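Local coordinates for protein dihydroorotase (Campylobacter jejuni subsp. jejuni, PDB 3PNU) that probably catalyses the reversible, zinc-dependent cyclization of N-carbamoyl-L-aspartate to dihydroorotate in pyrimidine biosynthesis, at residues A[32-37]-A[206-211]; A[194-199]-A[246-251]; A[215-220]-A[240-245]. All coordinates share one frame; numbering follows the deposited sequence. Where two conformers were deposited one is given.

Contact 1: residues A[32-37]-A[206-211]; sequences DMHLHL and YATITL. With ZN (zinc ion), chain D.
Thr208 meets Met33 and His34 inside the TIM barrel, beside its zinc centre. Strands 31-35 and 205-209 are both strands of the barrel wall and do not pair with each other. Here Thr208 meets the corner of the chain at Met33 and His34. Residues 34-36 form the His-X-His metal-binding motif of the amidohydrolase superfamily.

Thr208 buries the most surface and works with both branches. Its methyl CG2 lies 4.2 Å from Met33 CB, a loose apolar touch. Met33 points CB at Thr208, but the chain then bends at chi2 and chi3 and its end leads off toward Val58 and helix 299-314. The hydroxyl OG1 of Thr208 approaches the His34 ring obliquely, 4.3 Å from ND1, too far to bond. Glu188 OE1 bridges the gap, since it is hydrogen-bonded to both Thr208 OG1 and His34 ND1. Glu188 is thus second-shell to His34, with Thr208 behind it. Thr208 OG1 also accepts from the backbone N of His189, and so directly holds a ligand of the second zinc.

His34 holds CG anti to its own backbone N (chi1 -171°), and this sends the imidazole toward the metal. Its backbone N donates to Asp32 OD1 at 3.0 Å, closing an Asx turn at the corner. The ring's two nitrogens are both engaged, ND1 by Glu188 and NE2 by the metal. His36, carboxylated Lys116 and Asp261 also bind this zinc. His34 NE2 lies 2.1 Å from the zinc ion, and His36 NE2 lies 2.2 Å from it.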
# COMPACT_ATOMS: atom_id res chain seq x y z
N ASP A 32 -3.14 2.04 -28.22
CA ASP A 32 -2.77 1.73 -26.85
C ASP A 32 -1.27 1.68 -26.88
O ASP A 32 -0.68 0.69 -27.33
CB ASP A 32 -3.37 0.42 -26.33
CG ASP A 32 -2.94 0.12 -24.86
OD1 ASP A 32 -2.02 0.80 -24.35
OD2 ASP A 32 -3.51 -0.79 -24.22
N MET A 33 -0.62 2.74 -26.39
CA MET A 33 0.86 2.82 -26.46
C MET A 33 1.65 2.11 -25.35
O MET A 33 2.87 2.30 -25.25
CB MET A 33 1.30 4.28 -26.58
CG MET A 33 0.64 5.00 -27.77
SD MET A 33 0.97 4.23 -29.38
CE MET A 33 2.71 4.60 -29.64
N HIS A 34 0.98 1.28 -24.55
CA HIS A 34 1.67 0.52 -23.51
C HIS A 34 0.82 -0.69 -23.13
O HIS A 34 -0.08 -0.56 -22.33
CB HIS A 34 1.92 1.41 -22.27
CG HIS A 34 2.81 0.78 -21.24
ND1 HIS A 34 4.03 1.32 -20.88
CD2 HIS A 34 2.67 -0.36 -20.51
CE1 HIS A 34 4.59 0.55 -19.96
NE2 HIS A 34 3.79 -0.47 -19.72
N LEU A 35 1.14 -1.86 -23.67
CA LEU A 35 0.32 -3.04 -23.44
C LEU A 35 1.10 -4.32 -23.22
O LEU A 35 2.09 -4.57 -23.88
CB LEU A 35 -0.59 -3.26 -24.67
CG LEU A 35 -1.66 -4.37 -24.69
CD1 LEU A 35 -2.61 -4.24 -23.50
CD2 LEU A 35 -2.46 -4.35 -26.01
N HIS A 36 0.62 -5.13 -22.28
CA HIS A 36 1.22 -6.46 -21.99
C HIS A 36 0.26 -7.55 -22.46
O HIS A 36 -0.88 -7.62 -22.00
CB HIS A 36 1.49 -6.63 -20.50
CG HIS A 36 2.55 -5.72 -19.99
ND1 HIS A 36 3.90 -6.01 -20.09
CD2 HIS A 36 2.47 -4.51 -19.39
CE1 HIS A 36 4.59 -5.01 -19.57
NE2 HIS A 36 3.75 -4.09 -19.14
N LEU A 37 0.72 -8.39 -23.39
CA LEU A 37 -0.10 -9.48 -23.95
C LEU A 37 0.38 -10.87 -23.52
O LEU A 37 -0.19 -11.89 -23.91
CB LEU A 37 -0.07 -9.43 -25.48
CG LEU A 37 -0.78 -8.29 -26.19
CD1 LEU A 37 -0.58 -8.40 -27.72
CD2 LEU A 37 -2.25 -8.29 -25.83
N TYR A 206 8.61 12.73 -23.58
CA TYR A 206 7.23 12.45 -23.88
C TYR A 206 6.72 11.56 -22.76
O TYR A 206 7.49 11.19 -21.88
CB TYR A 206 7.11 11.72 -25.23
CG TYR A 206 7.63 12.54 -26.41
CD1 TYR A 206 6.79 13.40 -27.10
CD2 TYR A 206 8.94 12.44 -26.83
CE1 TYR A 206 7.25 14.15 -28.15
CE2 TYR A 206 9.41 13.18 -27.90
CZ TYR A 206 8.56 14.03 -28.55
OH TYR A 206 9.00 14.78 -29.61
N ALA A 207 5.43 11.22 -22.77
CA ALA A 207 4.89 10.36 -21.72
C ALA A 207 3.63 9.62 -22.12
O ALA A 207 2.90 10.02 -23.03
CB ALA A 207 4.63 11.20 -20.46
N THR A 208 3.38 8.50 -21.44
CA THR A 208 2.15 7.77 -21.62
C THR A 208 1.47 7.79 -20.26
O THR A 208 2.15 7.84 -19.23
CB THR A 208 2.35 6.33 -22.11
OG1 THR A 208 3.00 5.54 -21.10
CG2 THR A 208 3.15 6.28 -23.40
N ILE A 209 0.14 7.80 -20.25
CA ILE A 209 -0.64 7.76 -19.02
C ILE A 209 -1.70 6.64 -19.10
O ILE A 209 -2.31 6.42 -20.16
CB ILE A 209 -1.36 9.07 -18.74
CG1 ILE A 209 -0.36 10.21 -18.61
CG2 ILE A 209 -2.14 8.95 -17.45
CD1 ILE A 209 -1.01 11.55 -18.40
N THR A 210 -1.91 5.94 -17.98
CA THR A 210 -2.85 4.83 -17.92
C THR A 210 -4.25 5.27 -17.59
O THR A 210 -4.51 6.42 -17.20
CB THR A 210 -2.48 3.82 -16.80
OG1 THR A 210 -2.72 4.43 -15.53
CG2 THR A 210 -1.05 3.37 -16.91
N LEU A 211 -5.16 4.34 -17.71
CA LEU A 211 -6.51 4.64 -17.37
C LEU A 211 -6.64 4.75 -15.86
O LEU A 211 -7.13 5.75 -15.35
CB LEU A 211 -7.44 3.57 -17.91
CG LEU A 211 -8.91 3.70 -17.50
CD1 LEU A 211 -9.39 5.10 -17.75
CD2 LEU A 211 -9.74 2.65 -18.24
ZN ZN D . 4.21 -2.06 -18.39
O HOH W 1 4.34 -1.19 -16.14

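Contact 2: residues A[194-199]-A[246-251]; sequences TLCELL and CELAFS
Leu248 reaches across from helix 239-250 and sets its CD1 methyl against Cys196 and Leu199 of helix 193-201. These are two of the outer helices of the TIM barrel, and this is one place where their sides meet.

The contact between the segments is apolar. Leu248 CD1 lies 3.7 Å from Cys196 CB and 3.8 Å from Cys196 SG, so one methyl rests against the whole short cysteine side chain. The same CD1 is 3.9 Å from Leu199 CD2. Cys196 and Leu199 stand one helical turn apart, and Leu248 reaches both. Its second torsion explains the reach: chi2 is fully extended (180°), which carries CD1 as far as it can go from the Leu248 backbone. The two leucine side chains run alongside each other in opposing senses, with CD1 of Leu248 and CD2 of Leu199 in touch.

The apolar packing continues around these residues. Cys196 also packs on Ala244 and Leu245, one turn earlier in helix 239-250, and on Ile190 of the loop before its own helix. Both leucines rest on Val256 of strand 256-258, which ties the helix pair to the barrel wall.

The polar bonds run within each helix or to other parts of the chain. Leu199 N donates to Leu195 O, and Phe250 N to Cys246 O at 2.7 Å. Phe250 O is hydrogen-bonded to Ser297 OG and Asn301 ND2, and Leu199 O to Lys255 NZ.

All three residues that touch are buried and bring only methyl, methylene and thiol groups to the join. The join here therefore depends on van der Waals packing, with no directed polar bond between the segments.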
# COMPACT_ATOMS: atom_id res chain seq x y z
N THR A 194 5.67 15.44 -10.34
CA THR A 194 7.05 15.68 -10.69
C THR A 194 7.29 15.39 -12.17
O THR A 194 7.95 16.17 -12.84
CB THR A 194 8.03 14.79 -9.88
OG1 THR A 194 7.77 14.93 -8.48
CG2 THR A 194 9.49 15.15 -10.19
N LEU A 195 6.77 14.27 -12.68
CA LEU A 195 7.03 13.95 -14.09
C LEU A 195 6.09 14.71 -15.02
O LEU A 195 6.43 14.98 -16.17
CB LEU A 195 7.05 12.43 -14.35
CG LEU A 195 8.19 11.69 -13.64
CD1 LEU A 195 8.30 10.24 -14.12
CD2 LEU A 195 9.56 12.39 -13.85
N CYS A 196 4.92 15.07 -14.53
CA CYS A 196 4.04 15.91 -15.34
C CYS A 196 4.78 17.21 -15.63
O CYS A 196 4.77 17.68 -16.75
CB CYS A 196 2.73 16.21 -14.63
SG CYS A 196 1.71 14.76 -14.45
N GLU A 197 5.44 17.77 -14.63
CA GLU A 197 6.19 19.03 -14.80
C GLU A 197 7.45 18.87 -15.62
O GLU A 197 7.69 19.68 -16.51
CB GLU A 197 6.51 19.64 -13.43
CG GLU A 197 5.25 20.18 -12.74
CD GLU A 197 5.46 20.68 -11.32
OE1 GLU A 197 6.60 20.61 -10.79
OE2 GLU A 197 4.47 21.15 -10.73
N LEU A 198 8.24 17.83 -15.34
CA LEU A 198 9.48 17.59 -16.06
C LEU A 198 9.24 17.43 -17.57
O LEU A 198 10.09 17.76 -18.36
CB LEU A 198 10.20 16.34 -15.54
CG LEU A 198 11.62 16.06 -16.06
CD1 LEU A 198 12.65 17.08 -15.48
CD2 LEU A 198 12.05 14.66 -15.72
N LEU A 199 8.08 16.91 -17.93
CA LEU A 199 7.70 16.71 -19.32
C LEU A 199 7.82 18.01 -20.13
O LEU A 199 8.17 17.97 -21.31
CB LEU A 199 6.25 16.22 -19.38
CG LEU A 199 5.63 15.82 -20.71
CD1 LEU A 199 6.38 14.66 -21.40
CD2 LEU A 199 4.14 15.42 -20.49
N CYS A 246 -4.59 14.17 -14.83
CA CYS A 246 -5.87 14.47 -15.46
C CYS A 246 -5.81 15.77 -16.28
O CYS A 246 -6.33 15.84 -17.38
CB CYS A 246 -7.00 14.54 -14.42
SG CYS A 246 -7.43 12.97 -13.74
N GLU A 247 -5.18 16.79 -15.74
CA GLU A 247 -5.03 18.06 -16.43
C GLU A 247 -4.29 17.86 -17.77
O GLU A 247 -4.65 18.48 -18.77
CB GLU A 247 -4.33 19.06 -15.50
CG GLU A 247 -4.18 20.49 -16.00
CD GLU A 247 -2.98 20.71 -16.93
OE1 GLU A 247 -2.79 21.86 -17.40
OE2 GLU A 247 -2.21 19.75 -17.17
N LEU A 248 -3.29 16.99 -17.81
CA LEU A 248 -2.56 16.76 -19.06
C LEU A 248 -3.39 15.98 -20.05
O LEU A 248 -3.45 16.30 -21.23
CB LEU A 248 -1.22 16.04 -18.82
CG LEU A 248 -0.08 16.78 -18.12
CD1 LEU A 248 1.12 15.85 -17.99
CD2 LEU A 248 0.33 18.06 -18.85
N ALA A 249 -4.04 14.93 -19.57
CA ALA A 249 -4.87 14.10 -20.42
C ALA A 249 -6.08 14.88 -20.92
O ALA A 249 -6.34 14.94 -22.13
CB ALA A 249 -5.31 12.83 -19.68
N PHE A 250 -6.81 15.50 -20.01
CA PHE A 250 -8.03 16.23 -20.38
C PHE A 250 -7.79 17.38 -21.32
O PHE A 250 -8.65 17.68 -22.14
CB PHE A 250 -8.82 16.72 -19.16
CG PHE A 250 -9.29 15.62 -18.24
CD1 PHE A 250 -9.63 14.38 -18.74
CD2 PHE A 250 -9.47 15.87 -16.89
CE1 PHE A 250 -10.08 13.37 -17.89
CE2 PHE A 250 -9.93 14.87 -16.05
CZ PHE A 250 -10.23 13.62 -16.55
N SER A 251 -6.63 18.03 -21.21
CA SER A 251 -6.30 19.15 -22.08
C SER A 251 -5.75 18.66 -23.43
O SER A 251 -5.52 19.45 -24.32
CB SER A 251 -5.25 20.03 -21.44
OG SER A 251 -4.00 19.34 -21.36

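Contact 3: residues A[215-220]-A[240-245]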
# COMPACT_ATOMS: atom_id res chain seq x y z
N ILE A 215 -7.77 7.86 -12.37
CA ILE A 215 -8.89 7.63 -11.48
C ILE A 215 -8.55 7.40 -10.00
O ILE A 215 -9.13 8.05 -9.14
CB ILE A 215 -9.68 6.40 -12.00
CG1 ILE A 215 -10.20 6.68 -13.43
CG2 ILE A 215 -10.84 6.08 -11.08
CD1 ILE A 215 -10.89 5.49 -14.13
N ILE A 216 -7.60 6.51 -9.71
CA ILE A 216 -7.29 6.15 -8.32
C ILE A 216 -6.10 6.87 -7.67
O ILE A 216 -5.26 7.47 -8.36
CB ILE A 216 -7.03 4.62 -8.20
CG1 ILE A 216 -5.67 4.24 -8.77
CG2 ILE A 216 -8.16 3.83 -8.88
CD1 ILE A 216 -5.32 2.80 -8.60
N THR A 217 -6.06 6.83 -6.34
CA THR A 217 -4.94 7.34 -5.54
C THR A 217 -4.57 6.22 -4.57
O THR A 217 -5.26 5.20 -4.51
CB THR A 217 -5.26 8.59 -4.70
OG1 THR A 217 -6.09 8.22 -3.58
CG2 THR A 217 -5.91 9.67 -5.53
N LEU A 218 -3.50 6.41 -3.80
CA LEU A 218 -3.09 5.40 -2.82
C LEU A 218 -4.25 5.03 -1.87
O LEU A 218 -4.35 3.89 -1.44
CB LEU A 218 -1.88 5.89 -2.00
CG LEU A 218 -1.22 4.85 -1.10
CD1 LEU A 218 -0.66 3.69 -1.94
CD2 LEU A 218 -0.12 5.47 -0.24
N ASP A 219 -5.09 5.99 -1.53
CA ASP A 219 -6.24 5.73 -0.64
C ASP A 219 -7.15 4.58 -1.12
O ASP A 219 -7.67 3.83 -0.30
CB ASP A 219 -7.07 7.00 -0.42
CG ASP A 219 -6.43 7.98 0.54
OD1 ASP A 219 -5.50 7.59 1.28
OD2 ASP A 219 -6.87 9.14 0.59
N ASP A 220 -7.31 4.44 -2.43
CA ASP A 220 -8.14 3.38 -3.01
C ASP A 220 -7.48 2.06 -2.84
O ASP A 220 -8.15 1.04 -2.74
CB ASP A 220 -8.40 3.64 -4.50
CG ASP A 220 -9.14 4.93 -4.73
OD1 ASP A 220 -10.23 5.08 -4.16
OD2 ASP A 220 -8.66 5.80 -5.49
N GLU A 240 -2.96 15.32 -5.60
CA GLU A 240 -2.37 16.32 -6.49
C GLU A 240 -1.63 15.68 -7.66
O GLU A 240 -1.50 16.28 -8.73
CB GLU A 240 -1.54 17.38 -5.73
CG GLU A 240 -0.77 16.88 -4.51
CD GLU A 240 -1.66 16.80 -3.26
OE1 GLU A 240 -2.39 17.77 -2.96
OE2 GLU A 240 -1.61 15.77 -2.57
N ASP A 241 -1.19 14.44 -7.47
CA ASP A 241 -0.52 13.73 -8.53
C ASP A 241 -1.56 13.37 -9.60
O ASP A 241 -1.34 13.60 -10.78
CB ASP A 241 0.20 12.49 -8.00
CG ASP A 241 1.39 12.84 -7.12
OD1 ASP A 241 2.21 13.69 -7.52
OD2 ASP A 241 1.50 12.25 -6.03
N LYS A 242 -2.70 12.84 -9.16
CA LYS A 242 -3.77 12.45 -10.05
C LYS A 242 -4.34 13.64 -10.79
O LYS A 242 -4.63 13.56 -11.99
CB LYS A 242 -4.91 11.80 -9.29
CG LYS A 242 -5.94 11.25 -10.19
CD LYS A 242 -7.07 10.60 -9.47
CE LYS A 242 -7.97 11.60 -8.81
NZ LYS A 242 -9.20 10.87 -8.40
N GLU A 243 -4.52 14.74 -10.08
CA GLU A 243 -5.04 15.94 -10.71
C GLU A 243 -4.11 16.39 -11.84
O GLU A 243 -4.58 16.71 -12.92
CB GLU A 243 -5.23 17.06 -9.67
CG GLU A 243 -6.34 16.83 -8.64
CD GLU A 243 -7.75 16.88 -9.22
OE1 GLU A 243 -8.55 17.73 -8.76
OE2 GLU A 243 -8.07 16.08 -10.13
N ALA A 244 -2.80 16.40 -11.61
CA ALA A 244 -1.86 16.83 -12.65
C ALA A 244 -1.93 15.91 -13.88
O ALA A 244 -1.84 16.38 -15.01
CB ALA A 244 -0.46 16.91 -12.13
N LEU A 245 -2.08 14.59 -13.65
CA LEU A 245 -2.20 13.64 -14.75
C LEU A 245 -3.48 13.93 -15.54
O LEU A 245 -3.47 13.93 -16.78
CB LEU A 245 -2.22 12.19 -14.24
CG LEU A 245 -0.94 11.69 -13.54
CD1 LEU A 245 -1.16 10.40 -12.76
CD2 LEU A 245 0.18 11.51 -14.56
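The carbonyl group of Ile215 is the flat group that Lys242 meets, and the ammonium reaches the oxygen from above the carbonyl plane. Lys242 NZ donates to Ile215 O at 2.9 Å. NZ stands 41° out of the carbonyl plane and so is not on a lone pair. The second flat group is the Asp220 carboxylate. Thr217 N donates to Asp220 OD2 at 2.9 Å, on the anti side of that oxygen and 20° out of the carboxylate plane.

The lysine chain supplies most of the remaining contact. Lys242 leaves its helix extended through chi1 and chi2, then bends at chi3 (73°). The bend turns NZ to Ile215 O, while CD passes the backbone and methyl of the next two residues. Lys242 CD is 3.8 Å from Ile216 O and 4.2 Å from Thr217 CG2. Asp220 OD2 is 5.9 Å from Lys242 NZ. The opposite charges may attract weakly, but the groups do not touch.

Ile215 CB points away from Lys242, and its side chain packs on Val288 and Leu292 of helix 285-296. Asp219 faces the dimer partner, where its OD1 is hydrogen-bonded to Val162 N of the second subunit.

Thr217 is the N-cap of helix 218-223. Its OG1 accepts a weak bond from Asp219 N, at 3.2 Å, and its N donates to the Asp220 carboxylate. Thr217 and Asp220 form a capping box, and the loop leading into this capped helix is bonded to barrel helix 239-250 through Lys242.

Contact 1 is at the middle of the chain, and contacts 2 and 3 lie further out, side by side. Contact 1 holds two zinc ligands and lies about 1 Å, centre to centre, from the middle of the chain. Contacts 2 and 3 lie about 15 and 17 Å from it, on the same side. Both use helix 239-250, and their centres are about 12 Å apart. Cys196 SG of contact 2 packs 3.6 Å from Leu245 CD2 of contact 3. Leu199 CD1 lies 3.4 Å from Tyr206 C, joining contact 2 to the strand of contact 1. Ile209 CD1 lies 3.8 Å from Leu245 O, joining contacts 1 and 3. Strand 205-209 thus connects the zinc site to the outer helices.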